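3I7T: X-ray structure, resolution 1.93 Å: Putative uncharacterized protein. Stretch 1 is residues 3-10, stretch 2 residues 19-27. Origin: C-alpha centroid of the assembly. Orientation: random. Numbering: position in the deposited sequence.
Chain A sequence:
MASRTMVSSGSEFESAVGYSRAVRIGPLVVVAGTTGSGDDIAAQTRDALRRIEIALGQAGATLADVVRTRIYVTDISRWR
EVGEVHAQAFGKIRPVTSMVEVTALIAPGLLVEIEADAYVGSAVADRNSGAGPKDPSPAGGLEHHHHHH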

# COMPACT_ATOMS: atom_id res chain seq x y z
N SER A 3 -6.29 -6.04 -22.03
CA SER A 3 -5.06 -6.83 -22.36
C SER A 3 -3.90 -6.62 -21.37
O SER A 3 -3.43 -5.50 -21.16
N ARG A 4 -3.42 -7.73 -20.80
CA ARG A 4 -2.48 -7.69 -19.69
C ARG A 4 -1.05 -8.07 -20.08
O ARG A 4 -0.83 -9.07 -20.76
N THR A 5 -0.09 -7.27 -19.65
CA THR A 5 1.31 -7.58 -19.89
C THR A 5 2.07 -7.57 -18.57
O THR A 5 1.75 -6.80 -17.66
N MET A 6 3.07 -8.44 -18.47
CA MET A 6 3.81 -8.62 -17.24
C MET A 6 5.30 -8.66 -17.48
O MET A 6 5.77 -9.14 -18.52
N VAL A 7 6.04 -8.16 -16.51
CA VAL A 7 7.47 -8.07 -16.59
C VAL A 7 8.06 -8.95 -15.49
O VAL A 7 7.67 -8.87 -14.33
N SER A 8 9.02 -9.79 -15.88
CA SER A 8 9.71 -10.67 -14.96
C SER A 8 11.21 -10.35 -15.03
O SER A 8 11.70 -9.93 -16.07
N SER A 9 11.93 -10.55 -13.93
CA SER A 9 13.38 -10.33 -13.94
C SER A 9 14.12 -11.66 -14.00
O SER A 9 15.35 -11.70 -14.12
N GLY A 10 13.38 -12.76 -13.93
CA GLY A 10 13.97 -14.09 -13.98
C GLY A 10 14.51 -14.58 -12.63
O GLY A 10 15.13 -15.63 -12.55
N TYR A 19 5.05 -14.08 -8.59
CA TYR A 19 4.70 -12.66 -8.73
C TYR A 19 5.54 -12.04 -9.87
O TYR A 19 6.56 -12.61 -10.28
N SER A 20 5.10 -10.89 -10.37
CA SER A 20 5.79 -10.18 -11.44
C SER A 20 6.46 -8.92 -10.92
O SER A 20 6.04 -8.35 -9.92
N ARG A 21 7.50 -8.48 -11.61
CA ARG A 21 8.14 -7.22 -11.28
C ARG A 21 7.16 -6.06 -11.56
O ARG A 21 7.04 -5.13 -10.76
N ALA A 22 6.48 -6.13 -12.71
CA ALA A 22 5.48 -5.12 -13.07
C ALA A 22 4.33 -5.74 -13.86
O ALA A 22 4.52 -6.71 -14.60
N VAL A 23 3.14 -5.17 -13.70
CA VAL A 23 2.00 -5.57 -14.51
C VAL A 23 1.32 -4.33 -15.04
O VAL A 23 1.18 -3.35 -14.31
N ARG A 24 0.95 -4.36 -16.32
CA ARG A 24 0.20 -3.29 -16.98
C ARG A 24 -1.14 -3.83 -17.54
O ARG A 24 -1.16 -4.86 -18.20
N ILE A 25 -2.26 -3.17 -17.21
CA ILE A 25 -3.54 -3.37 -17.91
C ILE A 25 -4.18 -2.01 -18.06
O ILE A 25 -4.21 -1.24 -17.12
N GLY A 26 -4.72 -1.71 -19.23
CA GLY A 26 -5.12 -0.33 -19.47
C GLY A 26 -3.95 0.62 -19.23
O GLY A 26 -2.81 0.34 -19.60
N PRO A 27 -4.22 1.76 -18.60
CA PRO A 27 -3.14 2.73 -18.49
C PRO A 27 -2.38 2.52 -17.19
O PRO A 27 -1.34 3.15 -16.96

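The two stretches pair as antiparallel strands: the axes of 4-7 and 22-25 approach to 4.7 Å with 166° between their N-to-C directions, and main-chain hydrogen bonds set the register that the side chains must follow. T5 and R24 bond reciprocally, T5 N to R24 O at 3.0 Å and R24 N to T5 O at 2.9 Å, both nearly linear. V7 N donates to A22 O at 2.8 Å; V7 O accepts from R21 N at 2.8 Å and, weakly, from A22 N at 3.4 Å.

Because side chains alternate along each strand, T5, V7, A22 and R24 share one face, while R4, M6, V23 and I25 share the other. Apolar packing occurs on both. V7 (chi1 t) places CB 4.0 Å from A22 CB, and V7 buries the largest area of any residue here, 66 Å². On the other face M6 CG lies 4.0 Å from V23 CG2, with V23 in chi1 t; M6 is m, t, m, and its end leads away from the partner strand. I25, whose chi1 of -13° lies between wells, brings CG2 to 4.3 Å from R4 CB.

Mixed contacts involve the arginines and hydroxyls. R4 is extended (t, t, t), which carries its guanidinium across V23: NE is 3.5 Å from V23 CG1, and the methyl covers one face of the group. The same NE makes a weak hydrogen bond to M6 SD at 3.7 Å. T5 (p) sets OG1 3.6 Å from R24 CB, against the aliphatic base of an extended side chain. Beyond the paired strands, S20 (m) and R21 (m, m, m) point toward stretch 1: S20 OG is 3.6 Å from M6 CB, and R21 CG is 3.8 Å from S9 OG. Both S20 OG and the R21 guanidinium find hydrogen-bond partners elsewhere in the structure. No side-chain hydrogen bond crosses between the stretches.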

# COMPACT_ATOMS: atom_id res chain seq x y z
CB SER A 3 -4.60 -6.53 -23.78
OG SER A 3 -3.52 -7.38 -24.12
CB ARG A 4 -2.99 -8.61 -18.57
CG ARG A 4 -2.11 -8.68 -17.29
CD ARG A 4 -2.84 -9.50 -16.22
NE ARG A 4 -2.00 -9.82 -15.07
CZ ARG A 4 -2.46 -9.94 -13.83
NH1 ARG A 4 -1.63 -10.23 -12.83
NH2 ARG A 4 -3.76 -9.77 -13.59
CB THR A 5 1.98 -6.59 -20.90
OG1 THR A 5 1.59 -5.25 -20.59
CG2 THR A 5 1.55 -6.88 -22.31
CB MET A 6 3.36 -9.91 -16.56
CG MET A 6 1.87 -9.97 -16.39
SD MET A 6 1.28 -11.41 -15.48
CE MET A 6 2.01 -12.76 -16.39
CB VAL A 7 7.95 -6.60 -16.40
CG1 VAL A 7 9.50 -6.52 -16.38
CG2 VAL A 7 7.35 -5.69 -17.48
CB SER A 8 9.50 -12.12 -15.36
OG SER A 8 10.53 -12.94 -14.84
CB SER A 9 13.82 -9.55 -12.71
OG SER A 9 13.52 -10.27 -11.53
CB TYR A 19 4.91 -11.89 -7.41
CG TYR A 19 6.35 -11.48 -7.10
CD1 TYR A 19 6.84 -10.23 -7.50
CD2 TYR A 19 7.22 -12.33 -6.39
CE1 TYR A 19 8.15 -9.84 -7.23
CE2 TYR A 19 8.53 -11.95 -6.11
CZ TYR A 19 9.00 -10.70 -6.53
OH TYR A 19 10.30 -10.31 -6.25
CB SER A 20 4.81 -9.78 -12.54
OG SER A 20 4.25 -10.90 -13.18
CB ARG A 21 9.43 -7.05 -12.09
CG ARG A 21 10.60 -7.89 -11.59
CD ARG A 21 11.18 -7.29 -10.32
NE ARG A 21 11.40 -5.86 -10.50
CZ ARG A 21 11.23 -4.95 -9.54
NH1 ARG A 21 10.84 -5.31 -8.33
NH2 ARG A 21 11.45 -3.66 -9.81
CB ALA A 22 6.11 -4.02 -13.88
CB VAL A 23 1.00 -6.43 -13.68
CG1 VAL A 23 -0.23 -6.81 -14.52
CG2 VAL A 23 1.70 -7.67 -13.18
CB ARG A 24 1.04 -2.67 -18.12
CG ARG A 24 0.24 -1.73 -19.05
CD ARG A 24 1.10 -1.11 -20.16
NE ARG A 24 0.42 0.03 -20.81
CZ ARG A 24 1.07 1.04 -21.38
NH1 ARG A 24 2.40 1.07 -21.38
NH2 ARG A 24 0.39 2.03 -21.94
CB ILE A 25 -4.59 -4.21 -17.14
CG1 ILE A 25 -3.98 -4.94 -15.97
CG2 ILE A 25 -5.45 -5.08 -18.09
CD1 ILE A 25 -4.08 -4.09 -14.72
CB PRO A 27 -3.89 4.07 -18.47
CG PRO A 27 -5.26 3.72 -17.82
CD PRO A 27 -5.42 2.20 -17.87